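Local coordinates for 5-formyltetrahydrofolate cyclo-ligase family protein (Bacillus anthracis, PDB 2JCB) that probably catalyses the ATP- and magnesium-dependent cyclisation of 5-formyltetrahydrofolate to 5,10-methenyltetrahydrofolate, an entry point into the folate one-carbon pool, at residues K13-R17 / I144-G148; G134-R140 / Q170-I175; D152-V156 / F180-V184. All coordinates share one frame; numbering follows the deposited sequence.

Contact 1: K13-R17 / I144-G148; sequences KLRLR and IGYGG. With ADP (adenosine-5'-diphosphate), chain C; PO4 (phosphate ion), chain D.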
loop_
_atom_site.group_PDB
_atom_site.type_symbol
_atom_site.label_atom_id
_atom_site.label_comp_id
_atom_site.label_asym_id
_atom_site.label_seq_id
_atom_site.Cartn_x
_atom_site.Cartn_y
_atom_site.Cartn_z
ATOM N N LYS A 13 -0.946 14.903 -11.887
ATOM C CA LYS A 13 -1.176 13.634 -11.199
ATOM C C LYS A 13 -1.303 12.456 -12.158
ATOM O O LYS A 13 -0.725 11.395 -11.916
ATOM C CB LYS A 13 -2.434 13.742 -10.346
ATOM C CG LYS A 13 -2.179 14.105 -8.881
ATOM C CD LYS A 13 -3.450 13.870 -8.021
ATOM C CE LYS A 13 -3.340 14.593 -6.685
ATOM N NZ LYS A 13 -4.291 14.094 -5.677
ATOM N N LEU A 14 -2.077 12.643 -13.234
ATOM C CA LEU A 14 -2.254 11.594 -14.240
ATOM C C LEU A 14 -0.936 11.333 -14.941
ATOM O O LEU A 14 -0.563 10.197 -15.114
ATOM C CB LEU A 14 -3.264 12.022 -15.309
ATOM C CG LEU A 14 -4.744 12.107 -14.961
ATOM C CD1 LEU A 14 -5.545 12.235 -16.270
ATOM C CD2 LEU A 14 -5.166 10.911 -14.087
ATOM N N ARG A 15 -0.278 12.401 -15.373
ATOM C CA ARG A 15 1.072 12.349 -15.951
ATOM C C ARG A 15 2.083 11.595 -15.079
ATOM O O ARG A 15 2.851 10.755 -15.577
ATOM C CB ARG A 15 1.564 13.783 -16.237
ATOM C CG ARG A 15 2.755 13.944 -17.193
ATOM C CD ARG A 15 3.464 15.331 -17.025
ATOM N NE ARG A 15 4.142 15.345 -15.714
ATOM C CZ ARG A 15 5.444 15.128 -15.507
ATOM N NH1 ARG A 15 6.271 14.913 -16.531
ATOM N NH2 ARG A 15 5.924 15.137 -14.261
ATOM N N LEU A 16 2.099 11.874 -13.779
ATOM C CA LEU A 16 3.070 11.226 -12.921
ATOM C C LEU A 16 2.657 9.771 -12.691
ATOM O O LEU A 16 3.500 8.877 -12.743
ATOM C CB LEU A 16 3.244 11.954 -11.583
ATOM C CG LEU A 16 4.252 13.100 -11.580
ATOM C CD1 LEU A 16 4.064 13.954 -10.323
ATOM C CD2 LEU A 16 5.698 12.550 -11.694
ATOM N N ARG A 17 1.355 9.555 -12.505
ATOM C CA ARG A 17 0.792 8.186 -12.294
ATOM C C ARG A 17 1.135 7.328 -13.524
ATOM O O ARG A 17 1.717 6.264 -13.395
ATOM C CB ARG A 17 -0.720 8.241 -12.079
ATOM C CG ARG A 17 -1.309 7.030 -11.330
ATOM C CD ARG A 17 -2.852 7.191 -11.166
ATOM N NE ARG A 17 -3.203 8.030 -10.008
ATOM C CZ ARG A 17 -4.048 9.054 -9.975
ATOM N NH1 ARG A 17 -4.753 9.447 -11.053
ATOM N NH2 ARG A 17 -4.231 9.683 -8.817
ATOM N N ILE A 144 0.855 9.711 -4.277
ATOM C CA ILE A 144 -0.111 9.514 -5.366
ATOM C C ILE A 144 -0.431 8.014 -5.435
ATOM O O ILE A 144 0.487 7.182 -5.482
ATOM C CB ILE A 144 0.458 9.963 -6.749
ATOM C CG1 ILE A 144 0.701 11.469 -6.807
ATOM C CG2 ILE A 144 -0.574 9.621 -7.866
ATOM C CD1 ILE A 144 1.512 11.895 -7.994
ATOM N N GLY A 145 -1.725 7.687 -5.435
ATOM C CA GLY A 145 -2.155 6.299 -5.602
ATOM C C GLY A 145 -2.642 6.094 -7.040
ATOM O O GLY A 145 -2.147 6.719 -7.987
ATOM N N TYR A 146 -3.659 5.244 -7.177
ATOM C CA TYR A 146 -4.163 4.791 -8.491
ATOM C C TYR A 146 -5.320 5.567 -9.040
ATOM O O TYR A 146 -5.722 5.369 -10.194
ATOM C CB TYR A 146 -4.522 3.279 -8.413
ATOM C CG TYR A 146 -3.285 2.469 -8.320
ATOM C CD1 TYR A 146 -2.528 2.174 -9.454
ATOM C CD2 TYR A 146 -2.816 2.076 -7.085
ATOM C CE1 TYR A 146 -1.350 1.459 -9.339
ATOM C CE2 TYR A 146 -1.638 1.376 -6.955
ATOM C CZ TYR A 146 -0.920 1.075 -8.081
ATOM O OH TYR A 146 0.250 0.368 -7.891
ATOM N N GLY A 147 -5.834 6.507 -8.250
ATOM C CA GLY A 147 -6.862 7.398 -8.710
ATOM C C GLY A 147 -8.207 7.301 -8.019
ATOM O O GLY A 147 -9.059 8.179 -8.224
ATOM N N GLY A 148 -8.410 6.241 -7.231
ATOM C CA GLY A 148 -9.691 6.046 -6.523
ATOM C C GLY A 148 -9.885 6.891 -5.263
ATOM O O GLY A 148 -11.009 7.140 -4.844
HETATM P PB ADP C . -5.166 8.988 -5.383
HETATM O O1B ADP C . -5.673 7.551 -5.464
HETATM O O2B ADP C . -3.906 9.159 -6.149
HETATM O O3B ADP C . -5.171 9.385 -3.922
HETATM P PA ADP C . -6.796 11.370 -5.846
HETATM O O1A ADP C . -5.984 12.065 -4.784
HETATM O O2A ADP C . -6.954 12.080 -7.095
HETATM O O3A ADP C . -6.270 9.864 -6.145
HETATM O "O5'" ADP C . -8.293 11.189 -5.262
HETATM C "C5'" ADP C . -9.270 10.715 -6.213
HETATM C "C4'" ADP C . -10.636 11.287 -5.924
HETATM O "O4'" ADP C . -10.948 11.003 -4.570
HETATM C "C3'" ADP C . -10.606 12.801 -6.095
HETATM O "O3'" ADP C . -11.609 13.131 -7.034
HETATM C "C2'" ADP C . -10.902 13.350 -4.714
HETATM O "O2'" ADP C . -11.884 14.346 -4.753
HETATM C "C1'" ADP C . -11.467 12.172 -3.940
HETATM N N9 ADP C . -11.154 12.193 -2.486
HETATM C C8 ADP C . -9.970 11.882 -1.927
HETATM N N7 ADP C . -10.048 11.963 -0.578
HETATM C C5 ADP C . -11.285 12.333 -0.240
HETATM C C6 ADP C . -12.019 12.570 1.032
HETATM N N6 ADP C . -11.405 12.449 2.226
HETATM N N1 ADP C . -13.318 12.865 0.957
HETATM C C2 ADP C . -13.950 13.004 -0.226
HETATM N N3 ADP C . -13.349 12.780 -1.413
HETATM C C4 ADP C . -12.039 12.433 -1.496
HETATM P P PO4 D . -5.922 4.504 -3.617
HETATM O O1 PO4 D . -5.847 5.054 -2.341
HETATM O O2 PO4 D . -5.155 5.223 -4.694
HETATM O O3 PO4 D . -5.372 3.047 -3.606
HETATM O O4 PO4 D . -7.346 4.510 -4.162
#
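Arg17, on helix 6-26, reaches the glycine-rich loop Gly145-Gly149 that follows strand 143-144 and wraps the beta-phosphate of ADP. Among the polar contacts, its NE donates to Gly145 O at 2.6 Å, with an angle of 153° at the hydrogen. That oxygen lies in the guanidinium plane, while NE is tilted 32° from the carbonyl plane. From the same edge of the arginine, NH2 bonds ADP O2B, an oxygen also held by Gly145 N; two donors, one from each segment, thus converge on it at 2.7 Å each. Gly147 N takes the neighbouring ADP O1B at 3.0 Å, and Lys13, its chain extended beyond CG, carries NZ to ADP O1A. Lys13 NZ also forms salt bridges with Asp181 and Glu178; with Lys13 on the alpha- and Arg17 on the beta-phosphate, the helix meets both.

Packing over a flat face is the second kind of contact. Gly147 CA sits 3.4 Å above the guanidinium plane of Arg17, over its centre, so the flat group is held at its edge by bonds and on one face by the loop backbone. The chain bend at chi3 (-83°) turns the group into this position.

The third kind is apolar: the side chains of Leu16 and Ile144 cross at about a right angle, and Ile144 CD1 lies 4.0 Å from Leu16 CB.

Contact 2: G134-R140 / Q170-I175; sequences GVAYTER and QMVEHI
Tyr137 and Met171 form a single beta bridge between strand 136-137 and the 170-175 loop, next to a classic beta bulge in which Val135 and Ala136 both face Ile144. Two backbone bonds frame the bridge: Tyr137 N to Gln170 O, and Val172 N to Tyr137 O at 2.7 Å and nearly straight (171°).

The side chains of Tyr137 and Gln170 lie side by side and point the same way, with ring and amide planes 56° apart; NE2 comes to the ring edge at CE2. Extended beyond CG, Gln170 brings NE2 to Val135 O at 3.0 Å. The acceptor lies in the amide plane, yet the donor stands above the carbonyl plane. Tyr167 N holds the other end of this amide, OE1, which fixes its rotation.

Met171 folds back through bends at chi2 and chi3, bringing CE onto the Thr138 carbonyl, 3.4 Å from Thr138 C, with Tyr137 CB beside it. The Thr138 and Ile175 side chains cross obliquely, CG2 of the threonine meeting CG1 of the isoleucine at 3.7 Å.

Farther along, Arg140 presents its guanidinium edge to the loop. Glu139 OE2 forms a salt bridge with Arg140 NH2, and Arg140 NH1 donates to Glu173 O at 3.0 Å, 5° out of the guanidinium plane.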
loop_
_atom_site.group_PDB
_atom_site.type_symbol
_atom_site.label_atom_id
_atom_site.label_comp_id
_atom_site.label_asym_id
_atom_site.label_seq_id
_atom_site.Cartn_x
_atom_site.Cartn_y
_atom_site.Cartn_z
ATOM N N GLY A 134 0.618 2.285 -3.362
ATOM C CA GLY A 134 0.714 3.593 -3.957
ATOM C C GLY A 134 1.586 3.548 -5.147
ATOM O O GLY A 134 2.247 2.517 -5.354
ATOM N N VAL A 135 1.524 4.643 -5.896
ATOM C CA VAL A 135 2.270 4.814 -7.150
ATOM C C VAL A 135 3.530 5.658 -6.922
ATOM O O VAL A 135 4.627 5.257 -7.300
ATOM C CB VAL A 135 1.392 5.332 -8.342
ATOM C CG1 VAL A 135 2.229 5.482 -9.560
ATOM C CG2 VAL A 135 0.276 4.342 -8.604
ATOM N N ALA A 136 3.371 6.881 -6.433
ATOM C CA ALA A 136 4.559 7.752 -6.314
ATOM C C ALA A 136 4.569 8.434 -4.967
ATOM O O ALA A 136 3.509 8.629 -4.347
ATOM C CB ALA A 136 4.552 8.782 -7.382
ATOM N N TYR A 137 5.770 8.781 -4.485
ATOM C CA TYR A 137 5.878 9.386 -3.157
ATOM C C TYR A 137 6.932 10.471 -3.148
ATOM O O TYR A 137 7.830 10.471 -4.000
ATOM C CB TYR A 137 6.291 8.328 -2.130
ATOM C CG TYR A 137 5.429 7.053 -2.051
ATOM C CD1 TYR A 137 4.388 6.962 -1.139
ATOM C CD2 TYR A 137 5.674 5.981 -2.908
ATOM C CE1 TYR A 137 3.589 5.781 -1.115
ATOM C CE2 TYR A 137 4.920 4.818 -2.893
ATOM C CZ TYR A 137 3.891 4.727 -1.977
ATOM O OH TYR A 137 3.132 3.563 -1.986
ATOM N N THR A 138 6.850 11.352 -2.163
ATOM C CA THR A 138 7.969 12.285 -1.901
ATOM C C THR A 138 8.627 11.945 -0.561
ATOM O O THR A 138 8.085 11.147 0.219
ATOM C CB THR A 138 7.527 13.741 -1.885
ATOM O OG1 THR A 138 6.749 13.979 -0.705
ATOM C CG2 THR A 138 6.738 14.028 -3.133
ATOM N N GLU A 139 9.775 12.595 -0.315
ATOM C CA GLU A 139 10.550 12.487 0.938
ATOM C C GLU A 139 9.683 12.855 2.122
ATOM O O GLU A 139 9.883 12.341 3.236
ATOM C CB GLU A 139 11.784 13.425 0.914
ATOM C CG GLU A 139 11.469 14.931 0.714
ATOM C CD GLU A 139 12.590 15.936 1.099
ATOM O OE1 GLU A 139 13.777 15.548 1.213
ATOM O OE2 GLU A 139 12.259 17.145 1.260
ATOM N N ARG A 140 8.693 13.696 1.851
ATOM C CA ARG A 140 7.742 14.194 2.826
ATOM C C ARG A 140 6.560 13.248 3.169
ATOM O O ARG A 140 5.663 13.642 3.924
ATOM C CB ARG A 140 7.201 15.529 2.325
ATOM C CG ARG A 140 8.264 16.647 2.340
ATOM C CD ARG A 140 7.798 17.877 1.612
ATOM N NE ARG A 140 7.604 17.653 0.182
ATOM C CZ ARG A 140 8.579 17.568 -0.721
ATOM N NH1 ARG A 140 8.276 17.371 -1.995
ATOM N NH2 ARG A 140 9.857 17.662 -0.364
ATOM N N GLN A 170 10.044 5.079 -7.594
ATOM C CA GLN A 170 8.730 5.619 -7.267
ATOM C C GLN A 170 8.831 6.874 -6.450
ATOM O O GLN A 170 7.837 7.584 -6.284
ATOM C CB GLN A 170 7.939 4.578 -6.476
ATOM C CG GLN A 170 7.466 3.393 -7.297
ATOM C CD GLN A 170 6.746 2.361 -6.426
ATOM O OE1 GLN A 170 7.282 1.333 -6.065
ATOM N NE2 GLN A 170 5.462 2.642 -6.148
ATOM N N MET A 171 10.037 7.170 -5.955
ATOM C CA MET A 171 10.288 8.460 -5.277
ATOM C C MET A 171 10.430 9.610 -6.252
ATOM O O MET A 171 11.202 9.554 -7.243
ATOM C CB MET A 171 11.528 8.352 -4.369
ATOM C CG MET A 171 11.466 7.240 -3.339
ATOM S SD MET A 171 10.052 7.358 -2.215
ATOM C CE MET A 171 10.044 9.082 -1.686
ATOM N N VAL A 172 9.663 10.673 -6.011
ATOM C CA VAL A 172 9.736 11.847 -6.898
ATOM C C VAL A 172 9.952 13.143 -6.129
ATOM O O VAL A 172 9.727 13.223 -4.940
ATOM C CB VAL A 172 8.523 11.987 -7.886
ATOM C CG1 VAL A 172 8.315 10.709 -8.720
ATOM C CG2 VAL A 172 7.259 12.371 -7.140
ATOM N N GLU A 173 10.388 14.174 -6.841
ATOM C CA GLU A 173 10.751 15.409 -6.189
ATOM C C GLU A 173 9.547 16.178 -5.665
ATOM O O GLU A 173 9.595 16.792 -4.593
ATOM C CB GLU A 173 11.526 16.258 -7.175
ATOM C CG GLU A 173 12.971 15.828 -7.313
ATOM C CD GLU A 173 13.742 16.092 -6.045
ATOM O OE1 GLU A 173 13.732 17.262 -5.596
ATOM O OE2 GLU A 173 14.320 15.128 -5.483
ATOM N N HIS A 174 8.453 16.110 -6.411
ATOM C CA HIS A 174 7.274 16.922 -6.132
ATOM C C HIS A 174 6.013 16.187 -6.574
ATOM O O HIS A 174 5.981 15.566 -7.646
ATOM C CB HIS A 174 7.413 18.295 -6.842
ATOM C CG HIS A 174 6.169 19.123 -6.843
ATOM N ND1 HIS A 174 5.161 18.957 -7.773
ATOM C CD2 HIS A 174 5.781 20.150 -6.050
ATOM C CE1 HIS A 174 4.203 19.842 -7.547
ATOM N NE2 HIS A 174 4.555 20.581 -6.509
ATOM N N ILE A 175 4.994 16.252 -5.721
ATOM C CA ILE A 175 3.654 15.782 -6.011
ATOM C C ILE A 175 2.730 16.950 -5.733
ATOM O O ILE A 175 2.924 17.659 -4.737
ATOM C CB ILE A 175 3.304 14.560 -5.098
ATOM C CG1 ILE A 175 4.078 13.318 -5.532
ATOM C CG2 ILE A 175 1.787 14.284 -5.096
ATOM C CD1 ILE A 175 3.743 12.116 -4.667
HETATM O O HOH W 1 11.062 13.632 -2.596
HETATM O O HOH W 2 5.519 17.540 -3.257
HETATM O O HOH W 3 12.025 16.189 -2.509
#

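Contact 3: D152-V156 / F180-V184; sequences DRYLV and FDKNV. With MG (magnesium ion), chain E; ADP (adenosine-5'-diphosphate), chain C.
Phe180 lays one ring face over the ADP ribose, with C2' 3.6 Å above the ring plane and offset toward the rim. Its CD1 also meets C8 of the base at 3.4 Å. Chi1 of 55° places CG between the backbone N and the carbonyl carbon, and the ring so set has Asp152 OD2 and ADP O1A at its edge, near its plane. Arg153 comes to the nucleotide from the other segment: its guanidinium lies with one face over the adenine, C4 standing 3.4 Å above the centre of the group. A weak bond from Arg153 NH2 to the ribose O4' accompanies this face contact.

The carboxylates of Asp152 and Asp181 meet at a magnesium ion. OD2 of Asp152 binds the metal at 1.9 Å and OD1 of Asp181 at 2.1 Å; these two oxygens approach each other closely because both bind the ion, whose charge probably offsets their repulsion. ADP O3B and O1A, one from each phosphate, and two waters complete six ligands.

The second oxygen of Asp152 is occupied too. Lys182 N donates to Asp152 OD1 at 2.9 Å along an almost straight path (177°), arriving from above the carboxylate plane. One metal-bound water also donates to OD1, as does another water that links it to Lys182 O, so the carboxylate is gripped from several directions. Asp181 OD2 is positioned in turn by Glu178 N.

Away from the metal, the side chains of Leu155 and Lys182 run antiparallel alongside each other, Leu155 CB 3.9 Å from Lys182 CB. The whole forms a nucleotide-binding magnesium site in which two aspartates each give one oxygen and the ADP diphosphate chelates the ion through O1A and O3B, consistent with an ATP-dependent cyclo-ligase.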
loop_
_atom_site.group_PDB
_atom_site.type_symbol
_atom_site.label_atom_id
_atom_site.label_comp_id
_atom_site.label_asym_id
_atom_site.label_seq_id
_atom_site.Cartn_x
_atom_site.Cartn_y
_atom_site.Cartn_z
ATOM N N ASP A 152 -6.830 7.953 0.814
ATOM C CA ASP A 152 -7.027 9.311 1.254
ATOM C C ASP A 152 -8.243 9.389 2.198
ATOM O O ASP A 152 -8.175 10.067 3.211
ATOM C CB ASP A 152 -7.205 10.241 0.053
ATOM C CG ASP A 152 -5.876 10.610 -0.599
ATOM O OD1 ASP A 152 -4.798 10.459 0.042
ATOM O OD2 ASP A 152 -5.878 11.051 -1.760
ATOM N N ARG A 153 -9.328 8.652 1.874
ATOM C CA ARG A 153 -10.544 8.681 2.665
ATOM C C ARG A 153 -10.355 7.880 3.946
ATOM O O ARG A 153 -10.754 8.298 5.026
ATOM C CB ARG A 153 -11.712 8.128 1.849
ATOM C CG ARG A 153 -12.120 9.017 0.701
ATOM C CD ARG A 153 -13.264 8.353 -0.039
ATOM N NE ARG A 153 -13.937 9.185 -1.028
ATOM C CZ ARG A 153 -13.444 9.425 -2.238
ATOM N NH1 ARG A 153 -14.156 10.132 -3.103
ATOM N NH2 ARG A 153 -12.242 8.935 -2.573
ATOM N N TYR A 154 -9.778 6.698 3.798
ATOM C CA TYR A 154 -9.576 5.778 4.918
ATOM C C TYR A 154 -8.638 6.361 5.981
ATOM O O TYR A 154 -8.917 6.270 7.168
ATOM C CB TYR A 154 -8.982 4.470 4.414
ATOM C CG TYR A 154 -8.740 3.485 5.513
ATOM C CD1 TYR A 154 -9.788 2.714 6.014
ATOM C CD2 TYR A 154 -7.471 3.308 6.061
ATOM C CE1 TYR A 154 -9.600 1.819 7.011
ATOM C CE2 TYR A 154 -7.262 2.395 7.104
ATOM C CZ TYR A 154 -8.337 1.651 7.565
ATOM O OH TYR A 154 -8.180 0.719 8.551
ATOM N N LEU A 155 -7.565 6.993 5.536
ATOM C CA LEU A 155 -6.563 7.516 6.475
ATOM C C LEU A 155 -7.048 8.689 7.323
ATOM O O LEU A 155 -6.393 9.038 8.313
ATOM C CB LEU A 155 -5.225 7.824 5.779
ATOM C CG LEU A 155 -4.496 6.600 5.249
ATOM C CD1 LEU A 155 -3.284 7.058 4.436
ATOM C CD2 LEU A 155 -4.127 5.641 6.375
ATOM N N VAL A 156 -8.179 9.293 6.946
ATOM C CA VAL A 156 -8.841 10.313 7.799
ATOM C C VAL A 156 -9.138 9.743 9.195
ATOM O O VAL A 156 -8.875 10.408 10.190
ATOM C CB VAL A 156 -10.132 10.844 7.159
ATOM C CG1 VAL A 156 -10.864 11.850 8.108
ATOM C CG2 VAL A 156 -9.825 11.519 5.842
ATOM N N PHE A 180 -7.286 17.117 0.509
ATOM C CA PHE A 180 -7.609 15.727 0.919
ATOM C C PHE A 180 -6.500 14.635 0.810
ATOM O O PHE A 180 -6.724 13.517 1.216
ATOM C CB PHE A 180 -8.818 15.260 0.100
ATOM C CG PHE A 180 -8.604 15.386 -1.386
ATOM C CD1 PHE A 180 -7.780 14.455 -2.065
ATOM C CD2 PHE A 180 -9.167 16.473 -2.097
ATOM C CE1 PHE A 180 -7.534 14.577 -3.415
ATOM C CE2 PHE A 180 -8.933 16.595 -3.463
ATOM C CZ PHE A 180 -8.129 15.644 -4.123
ATOM N N ASP A 181 -5.346 14.929 0.222
ATOM C CA ASP A 181 -4.261 13.952 0.101
ATOM C C ASP A 181 -3.653 13.690 1.475
ATOM O O ASP A 181 -3.259 14.634 2.156
ATOM C CB ASP A 181 -3.213 14.471 -0.880
ATOM C CG ASP A 181 -3.645 14.313 -2.333
ATOM O OD1 ASP A 181 -4.403 13.372 -2.627
ATOM O OD2 ASP A 181 -3.265 15.119 -3.184
ATOM N N LYS A 182 -3.637 12.426 1.882
ATOM C CA LYS A 182 -3.068 11.999 3.177
ATOM C C LYS A 182 -1.647 11.516 2.985
ATOM O O LYS A 182 -1.329 10.828 2.005
ATOM C CB LYS A 182 -3.927 10.929 3.826
ATOM C CG LYS A 182 -5.376 11.437 4.177
ATOM C CD LYS A 182 -5.398 12.580 5.190
ATOM C CE LYS A 182 -5.393 12.053 6.618
ATOM N NZ LYS A 182 -5.453 13.170 7.599
ATOM N N ASN A 183 -0.784 11.841 3.939
ATOM C CA ASN A 183 0.620 11.390 3.888
ATOM C C ASN A 183 0.819 10.106 4.658
ATOM O O ASN A 183 0.055 9.803 5.557
ATOM C CB ASN A 183 1.520 12.455 4.538
ATOM C CG ASN A 183 1.605 13.727 3.723
ATOM O OD1 ASN A 183 1.119 13.808 2.588
ATOM N ND2 ASN A 183 2.215 14.760 4.311
ATOM N N VAL A 184 1.891 9.394 4.344
ATOM C CA VAL A 184 2.281 8.176 5.100
ATOM C C VAL A 184 3.472 8.529 6.011
ATOM O O VAL A 184 4.198 9.468 5.717
ATOM C CB VAL A 184 2.638 6.973 4.193
ATOM C CG1 VAL A 184 1.398 6.499 3.438
ATOM C CG2 VAL A 184 3.743 7.324 3.174
HETATM MG MG MG E . -4.730 11.367 -3.269
HETATM P PB ADP C . -5.166 8.988 -5.383
HETATM O O1B ADP C . -5.673 7.551 -5.464
HETATM O O2B ADP C . -3.906 9.159 -6.149
HETATM O O3B ADP C . -5.171 9.385 -3.922
HETATM P PA ADP C . -6.796 11.370 -5.846
HETATM O O1A ADP C . -5.984 12.065 -4.784
HETATM O O2A ADP C . -6.954 12.080 -7.095
HETATM O O3A ADP C . -6.270 9.864 -6.145
HETATM O "O5'" ADP C . -8.293 11.189 -5.262
HETATM C "C5'" ADP C . -9.270 10.715 -6.213
HETATM C "C4'" ADP C . -10.636 11.287 -5.924
HETATM O "O4'" ADP C . -10.948 11.003 -4.570
HETATM C "C3'" ADP C . -10.606 12.801 -6.095
HETATM O "O3'" ADP C . -11.609 13.131 -7.034
HETATM C "C2'" ADP C . -10.902 13.350 -4.714
HETATM O "O2'" ADP C . -11.884 14.346 -4.753
HETATM C "C1'" ADP C . -11.467 12.172 -3.940
HETATM N N9 ADP C . -11.154 12.193 -2.486
HETATM C C8 ADP C . -9.970 11.882 -1.927
HETATM N N7 ADP C . -10.048 11.963 -0.578
HETATM C C5 ADP C . -11.285 12.333 -0.240
HETATM C C6 ADP C . -12.019 12.570 1.032
HETATM N N6 ADP C . -11.405 12.449 2.226
HETATM N N1 ADP C . -13.318 12.865 0.957
HETATM C C2 ADP C . -13.950 13.004 -0.226
HETATM N N3 ADP C . -13.349 12.780 -1.413
HETATM C C4 ADP C . -12.039 12.433 -1.496
HETATM O O HOH W 4 -2.815 8.764 0.921
HETATM O O HOH W 5 -8.615 12.720 2.864
HETATM O O HOH W 6 -3.112 10.784 -2.032
HETATM O O HOH W 7 -3.152 11.580 -4.896
#

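Overall arrangement
Contacts 1 and 2 have centres about 11 Å apart, contacts 1 and 3 about 14 Å, and contacts 2 and 3 about 15 Å. Strand 143-144 joins the first two: Ile144 N and O probably bond Ala136 O and Val135 N, tying the nucleotide loop to the bulged strand 136-137. Contacts 1 and 3 share the ADP and touch each other directly. Along the chain, contact 1 closes before contact 3 opens, whereas contact 2 crosses both. The 170-175 and 180-184 segments lie in one connection between sheet strands 161-165 and 186-189. Helix 6-26, the glycine-rich loop, helix 150-154 and this connection thus assemble the nucleotide pocket from sequence-distant parts.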